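Local coordinates for aq_2013 protein (Aquifex aeolicus, PDB 2P6C) that is of unknown function but belongs to the YjbQ (UPF0047) family and probably works as a trimer, at residues 47-55 and 115-126. Sequence-based numbering, arbitrary orientation.
Sequences TSSVIIQDD and QEIFYAEFDGQR. With PO4 (phosphate ion), chain C; PO4 (phosphate ion), chain D.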
ATOM      1  N   THR A  47       3.654  13.026  -6.584  1.00 10.32           N
ATOM      2  CA  THR A  47       3.496  14.132  -5.647  1.00 10.96           C
ATOM      3  C   THR A  47       2.052  14.270  -5.125  1.00 10.94           C
ATOM      4  O   THR A  47       1.628  15.319  -4.658  1.00 11.61           O
ATOM      5  CB  THR A  47       3.927  15.401  -6.379  1.00 12.44           C
ATOM      6  OG1 THR A  47       3.203  15.498  -7.606  1.00 13.71           O
ATOM      7  CG2 THR A  47       5.426  15.339  -6.692  1.00 13.26           C
ATOM      8  N   SER A  48       1.323  13.166  -5.233  1.00 10.72           N
ATOM      9  CA  SER A  48      -0.054  13.067  -4.794  1.00 11.32           C
ATOM     10  C   SER A  48      -0.369  11.590  -4.585  1.00 11.28           C
ATOM     11  O   SER A  48       0.267  10.716  -5.187  1.00 10.53           O
ATOM     12  CB  SER A  48      -0.992  13.669  -5.847  1.00 10.74           C
ATOM     13  OG  SER A  48      -0.954  12.954  -7.073  1.00 12.41           O
ATOM     14  N   SER A  49      -1.353  11.317  -3.734  1.00 10.95           N
ATOM     15  CA  SER A  49      -1.779   9.931  -3.448  1.00 10.85           C
ATOM     16  C   SER A  49      -3.307   9.818  -3.284  1.00 10.07           C
ATOM     17  O   SER A  49      -3.985  10.787  -2.944  1.00 10.35           O
ATOM     18  CB  SER A  49      -1.100   9.461  -2.138  1.00 11.81           C
ATOM     19  OG  SER A  49       0.328   9.409  -2.285  1.00 12.24           O
ATOM     20  N   VAL A  50      -3.852   8.599  -3.648  1.00 10.17           N
ATOM     21  CA  VAL A  50      -5.176   8.151  -3.183  1.00 10.24           C
ATOM     22  C   VAL A  50      -4.995   7.370  -1.911  1.00 10.49           C
ATOM     23  O   VAL A  50      -4.231   6.415  -1.807  1.00 11.44           O
ATOM     24  CB  VAL A  50      -5.869   7.256  -4.221  1.00 10.86           C
ATOM     25  CG1 VAL A  50      -7.243   6.791  -3.683  1.00  8.27           C
ATOM     26  CG2 VAL A  50      -6.093   8.009  -5.515  1.00  9.61           C
ATOM     27  N   ILE A  51      -5.703   7.907  -0.893  1.00  9.90           N
ATOM     28  CA  ILE A  51      -5.671   7.403   0.508  1.00 10.51           C
ATOM     29  C   ILE A  51      -7.121   7.179   0.935  1.00 11.03           C
ATOM     30  O   ILE A  51      -8.051   7.775   0.405  1.00 10.37           O
ATOM     31  CB  ILE A  51      -4.851   8.314   1.549  1.00 10.19           C
ATOM     32  CG1 ILE A  51      -5.544   9.670   1.702  1.00 11.20           C
ATOM     33  CG2 ILE A  51      -3.433   8.577   1.008  1.00  9.37           C
ATOM     34  CD1 ILE A  51      -5.010  10.473   2.890  1.00 10.96           C
ATOM     35  N   ILE A  52      -7.262   6.363   1.970  1.00  9.40           N
ATOM     36  CA  ILE A  52      -8.522   6.167   2.659  1.00 10.48           C
ATOM     37  C   ILE A  52      -8.363   6.648   4.069  1.00 10.40           C
ATOM     38  O   ILE A  52      -7.507   6.191   4.817  1.00  8.72           O
ATOM     39  CB  ILE A  52      -8.894   4.674   2.680  1.00  9.00           C
ATOM     40  CG1 ILE A  52      -9.405   4.250   1.299  1.00 11.41           C
ATOM     41  CG2 ILE A  52     -10.028   4.432   3.691  1.00  9.68           C
ATOM     42  CD1 ILE A  52      -9.599   2.737   1.183  1.00 12.02           C
ATOM     43  N   GLN A  53      -9.131   7.689   4.390  1.00 10.37           N
ATOM     44  CA  GLN A  53      -9.217   8.289   5.707  1.00 12.28           C
ATOM     45  C   GLN A  53     -10.668   8.338   6.106  1.00 13.26           C
ATOM     46  O   GLN A  53     -11.511   7.803   5.441  1.00 12.25           O
ATOM     47  CB  GLN A  53      -8.752   9.713   5.617  1.00 13.68           C
ATOM     48  CG  GLN A  53      -7.271   9.757   5.346  1.00 16.00           C
ATOM     49  CD  GLN A  53      -6.522   9.289   6.568  1.00 15.74           C
ATOM     50  OE1 GLN A  53      -6.142  10.051   7.442  1.00 17.17           O
ATOM     51  NE2 GLN A  53      -6.215   7.976   6.551  1.00 15.50           N
ATOM     52  N   ASP A  54     -10.957   8.976   7.238  1.00 12.48           N
ATOM     53  CA  ASP A  54     -12.372   9.274   7.404  1.00 13.91           C
ATOM     54  C   ASP A  54     -12.633  10.776   7.279  1.00 13.36           C
ATOM     55  O   ASP A  54     -11.761  11.546   6.930  1.00 12.03           O
ATOM     56  CB  ASP A  54     -12.934   8.645   8.726  1.00 14.76           C
ATOM     57  CG  ASP A  54     -12.432   9.334   9.997  1.00 16.96           C
ATOM     58  OD1 ASP A  54     -12.134  10.525   9.944  1.00 15.72           O
ATOM     59  OD2 ASP A  54     -12.379   8.674  11.041  1.00 18.33           O
ATOM     60  N   ASP A  55     -13.877  11.180   7.546  1.00 12.86           N
ATOM     61  CA  ASP A  55     -14.273  12.589   7.275  1.00 13.41           C
ATOM     62  C   ASP A  55     -13.962  13.598   8.392  1.00 12.87           C
ATOM     63  O   ASP A  55     -13.994  14.807   8.199  1.00 12.93           O
ATOM     64  CB  ASP A  55     -15.765  12.629   7.056  1.00 13.36           C
ATOM     65  CG  ASP A  55     -16.076  11.921   5.747  1.00 16.69           C
ATOM     66  OD1 ASP A  55     -15.532  12.316   4.719  1.00 16.93           O
ATOM     67  OD2 ASP A  55     -16.822  10.943   5.789  1.00 18.40           O
ATOM     68  N   GLN A 115     -14.948   4.683   6.334  1.00 11.26           N
ATOM     69  CA  GLN A 115     -13.996   4.829   5.223  1.00 10.67           C
ATOM     70  C   GLN A 115     -14.481   5.823   4.145  1.00 10.31           C
ATOM     71  O   GLN A 115     -15.620   5.789   3.699  1.00  9.34           O
ATOM     72  CB  GLN A 115     -13.761   3.445   4.602  1.00 11.07           C
ATOM     73  CG  GLN A 115     -12.774   2.594   5.408  1.00 12.51           C
ATOM     74  CD  GLN A 115     -12.512   1.286   4.689  1.00 11.91           C
ATOM     75  OE1 GLN A 115     -13.367   0.698   4.048  1.00 15.37           O
ATOM     76  NE2 GLN A 115     -11.249   0.834   4.825  1.00 13.57           N
ATOM     77  N   GLU A 116     -13.581   6.690   3.705  1.00  8.96           N
ATOM     78  CA  GLU A 116     -13.856   7.645   2.640  1.00 10.32           C
ATOM     79  C   GLU A 116     -12.581   7.696   1.803  1.00 10.25           C
ATOM     80  O   GLU A 116     -11.482   7.702   2.348  1.00  9.61           O
ATOM     81  CB  GLU A 116     -14.157   9.029   3.222  1.00 10.35           C
ATOM     82  CG  GLU A 116     -14.221  10.159   2.184  1.00 13.08           C
ATOM     83  CD  GLU A 116     -15.528  10.191   1.409  1.00 15.48           C
ATOM     84  OE1 GLU A 116     -16.450   9.417   1.745  1.00 15.47           O
ATOM     85  OE2 GLU A 116     -15.635  11.004   0.463  1.00 17.35           O
ATOM     86  N   ILE A 117     -12.725   7.717   0.486  1.00  8.58           N
ATOM     87  CA  ILE A 117     -11.565   7.770  -0.401  1.00 10.00           C
ATOM     88  C   ILE A 117     -11.233   9.223  -0.721  1.00  9.40           C
ATOM     89  O   ILE A 117     -12.110   9.994  -1.104  1.00 10.70           O
ATOM     90  CB  ILE A 117     -11.845   7.048  -1.737  1.00  8.90           C
ATOM     91  CG1 ILE A 117     -12.334   5.624  -1.473  1.00 11.16           C
ATOM     92  CG2 ILE A 117     -10.577   7.021  -2.592  1.00  9.34           C
ATOM     93  CD1 ILE A 117     -12.773   4.901  -2.734  1.00 13.23           C
ATOM     94  N   PHE A 118      -9.970   9.603  -0.569  1.00  8.57           N
ATOM     95  CA  PHE A 118      -9.570  10.971  -0.877  1.00  8.63           C
ATOM     96  C   PHE A 118      -8.428  11.012  -1.862  1.00  9.16           C
ATOM     97  O   PHE A 118      -7.636  10.075  -1.954  1.00  8.72           O
ATOM     98  CB  PHE A 118      -9.076  11.714   0.369  1.00 10.08           C
ATOM     99  CG  PHE A 118     -10.133  12.006   1.380  1.00 10.78           C
ATOM    100  CD1 PHE A 118     -10.485  11.057   2.330  1.00 12.44           C
ATOM    101  CD2 PHE A 118     -10.739  13.263   1.426  1.00 10.42           C
ATOM    102  CE1 PHE A 118     -11.421  11.355   3.318  1.00 12.86           C
ATOM    103  CE2 PHE A 118     -11.671  13.570   2.400  1.00 11.18           C
ATOM    104  CZ  PHE A 118     -12.017  12.614   3.356  1.00 11.31           C
ATOM    105  N   TYR A 119      -8.359  12.108  -2.606  1.00 10.18           N
ATOM    106  CA  TYR A 119      -7.223  12.378  -3.465  1.00 10.06           C
ATOM    107  C   TYR A 119      -6.451  13.375  -2.667  1.00 10.37           C
ATOM    108  O   TYR A 119      -6.939  14.465  -2.401  1.00 10.01           O
ATOM    109  CB  TYR A 119      -7.657  13.042  -4.796  1.00  9.80           C
ATOM    110  CG  TYR A 119      -6.460  13.514  -5.603  1.00 10.21           C
ATOM    111  CD1 TYR A 119      -5.498  12.594  -6.046  1.00 10.37           C
ATOM    112  CD2 TYR A 119      -6.285  14.866  -5.926  1.00 11.28           C
ATOM    113  CE1 TYR A 119      -4.393  13.020  -6.785  1.00 10.68           C
ATOM    114  CE2 TYR A 119      -5.179  15.291  -6.664  1.00 11.40           C
ATOM    115  CZ  TYR A 119      -4.232  14.368  -7.085  1.00 11.14           C
ATOM    116  OH  TYR A 119      -3.106  14.785  -7.778  1.00 11.83           O
ATOM    117  N   ALA A 120      -5.293  12.949  -2.189  1.00  9.30           N
ATOM    118  CA  ALA A 120      -4.508  13.839  -1.367  1.00  9.73           C
ATOM    119  C   ALA A 120      -3.402  14.508  -2.202  1.00 10.04           C
ATOM    120  O   ALA A 120      -2.405  13.898  -2.584  1.00  8.14           O
ATOM    121  CB  ALA A 120      -3.959  13.016  -0.199  1.00  7.75           C
ATOM    122  N   GLU A 121      -3.647  15.783  -2.546  1.00 10.64           N
ATOM    123  CA  GLU A 121      -2.753  16.563  -3.371  1.00 10.59           C
ATOM    124  C   GLU A 121      -1.606  17.140  -2.495  1.00 10.39           C
ATOM    125  O   GLU A 121      -1.829  17.791  -1.483  1.00 11.54           O
ATOM    126  CB  GLU A 121      -3.604  17.636  -4.138  1.00  9.40           C
ATOM    127  CG  GLU A 121      -2.734  18.553  -4.998  1.00 11.34           C
ATOM    128  CD  GLU A 121      -2.048  17.733  -6.067  1.00 11.69           C
ATOM    129  OE1 GLU A 121      -2.664  17.470  -7.091  1.00 13.19           O
ATOM    130  OE2 GLU A 121      -0.895  17.354  -5.862  1.00 12.47           O
ATOM    131  N   PHE A 122      -0.350  16.922  -2.880  1.00  9.83           N
ATOM    132  CA  PHE A 122       0.782  17.449  -2.118  1.00 11.25           C
ATOM    133  C   PHE A 122       1.583  18.524  -2.861  1.00 10.85           C
ATOM    134  O   PHE A 122       2.449  19.178  -2.270  1.00  9.64           O
ATOM    135  CB  PHE A 122       1.710  16.303  -1.700  1.00  9.93           C
ATOM    136  CG  PHE A 122       1.008  15.204  -0.951  1.00 10.88           C
ATOM    137  CD1 PHE A 122       0.163  15.504   0.112  1.00 10.62           C
ATOM    138  CD2 PHE A 122       1.182  13.873  -1.313  1.00 10.38           C
ATOM    139  CE1 PHE A 122      -0.503  14.498   0.805  1.00 10.95           C
ATOM    140  CE2 PHE A 122       0.517  12.851  -0.624  1.00 10.71           C
ATOM    141  CZ  PHE A 122      -0.327  13.166   0.436  1.00 10.95           C
ATOM    142  N   ASP A 123       1.287  18.699  -4.150  1.00 12.81           N
ATOM    143  CA  ASP A 123       1.877  19.696  -5.056  1.00 13.82           C
ATOM    144  C   ASP A 123       0.993  19.991  -6.236  1.00 14.21           C
ATOM    145  O   ASP A 123       1.278  19.771  -7.400  1.00 13.66           O
ATOM    146  CB  ASP A 123       3.218  19.151  -5.554  1.00 16.66           C
ATOM    147  CG  ASP A 123       3.990  20.228  -6.317  1.00 20.35           C
ATOM    148  OD1 ASP A 123       3.734  21.411  -6.080  1.00 22.38           O
ATOM    149  OD2 ASP A 123       4.864  19.872  -7.104  1.00 20.51           O
ATOM    150  N   GLY A 124      -0.180  20.507  -5.896  1.00 15.31           N
ATOM    151  CA  GLY A 124      -1.171  20.733  -6.914  1.00 13.83           C
ATOM    152  C   GLY A 124      -1.047  22.024  -7.730  1.00 14.42           C
ATOM    153  O   GLY A 124       0.040  22.528  -7.996  1.00 14.05           O
ATOM    154  N   GLN A 125      -2.214  22.537  -8.112  1.00 15.21           N
ATOM    155  CA  GLN A 125      -2.348  23.732  -8.938  1.00 15.49           C
ATOM    156  C   GLN A 125      -1.992  23.455 -10.400  1.00 16.51           C
ATOM    157  O   GLN A 125      -1.716  24.370 -11.166  1.00 16.84           O
ATOM    158  CB  GLN A 125      -1.501  24.884  -8.384  1.00 15.11           C
ATOM    159  CG  GLN A 125      -2.015  25.385  -7.044  1.00 14.62           C
ATOM    160  CD  GLN A 125      -1.264  26.602  -6.546  1.00 16.12           C
ATOM    161  OE1 GLN A 125      -0.106  26.819  -6.912  1.00 18.88           O
ATOM    162  NE2 GLN A 125      -1.925  27.423  -5.735  1.00 16.55           N
ATOM    163  N   ARG A 126      -2.012  22.177 -10.779  1.00 16.72           N
ATOM    164  CA  ARG A 126      -1.815  21.789 -12.158  1.00 16.12           C
ATOM    165  C   ARG A 126      -2.522  20.474 -12.426  1.00 16.91           C
ATOM    166  O   ARG A 126      -2.855  19.721 -11.520  1.00 16.38           O
ATOM    167  CB  ARG A 126      -0.314  21.632 -12.398  1.00 16.92           C
ATOM    168  CG  ARG A 126       0.327  20.645 -11.422  1.00 16.63           C
ATOM    169  CD  ARG A 126       1.843  20.546 -11.621  1.00 19.25           C
ATOM    170  NE  ARG A 126       2.486  20.018 -10.414  1.00 20.69           N
ATOM    171  CZ  ARG A 126       2.929  18.749 -10.458  1.00 22.99           C
ATOM    172  NH1 ARG A 126       2.784  18.034 -11.561  1.00 24.17           N
ATOM    173  NH2 ARG A 126       3.517  18.216  -9.383  1.00 22.31           N
TER
HETATM  174  P   PO4 C1001       4.456  15.341 -11.253  1.00 38.95           P
HETATM  175  O1  PO4 C1001       5.427  15.833 -12.264  1.00 38.83           O
HETATM  176  O2  PO4 C1001       3.164  15.743 -11.700  1.00 38.84           O
HETATM  177  O3  PO4 C1001       4.730  13.960 -11.061  1.00 39.03           O
HETATM  178  O4  PO4 C1001       4.746  16.055  -9.906  1.00 37.96           O
HETATM  179  P   PO4 D1003      -1.387  27.740  -2.036  1.00 52.63           P
HETATM  180  O1  PO4 D1003      -0.978  28.659  -3.127  1.00 52.06           O
HETATM  181  O2  PO4 D1003      -2.793  27.551  -2.164  1.00 52.35           O
HETATM  182  O3  PO4 D1003      -0.523  26.613  -2.102  1.00 52.63           O
HETATM  183  O4  PO4 D1003      -1.120  28.441  -0.678  1.00 52.47           O
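Ser49 OG, whose main polar partner is Thr96, lies near the plane of the Phe122 ring, at its edge, 3.8 Å from CE2, while one face of that ring carries Ala120 O, 3.6 Å above its centre. Arg126 turns the edge of its guanidinium to a phosphate ion, which Thr47 OG1, also bonded by Lys128 NZ, grips too (2.8 Å to O4), and to Asp123, whose OD2 it meets in a salt bridge from above the carboxylate plane. Tyr119 brings its OH and adjoining ring atoms obliquely to Ser48 CB and OG, a chi1 of 171° (CG trans to N) carrying the ring there; OH lies 2.9 Å from Ser48 OG, itself hydrogen-bonded to Ser43 OG, and bonds Glu121 OE1. A phenylalanine here would probably leave Glu121 OE1 without this donor inside the buried sheet. From Ser49-Ala120 to Gln53-Glu116 the antiparallel strands exchange paired backbone bonds, the straightest from Phe118 N to Ile51 O (178°). Val50 CG1 packs on Ile117 CG2 at 3.5 Å on the Tyr119 face; Ile51 CD1 meets Ala120 CB on the other. Strand 116-121 lies between 17-20 and 48-53. Val50, Ile52 and Ile117 pack against strand 99-104, Tyr119 against 128-136, Ile51 and Phe122 against helix 87-96.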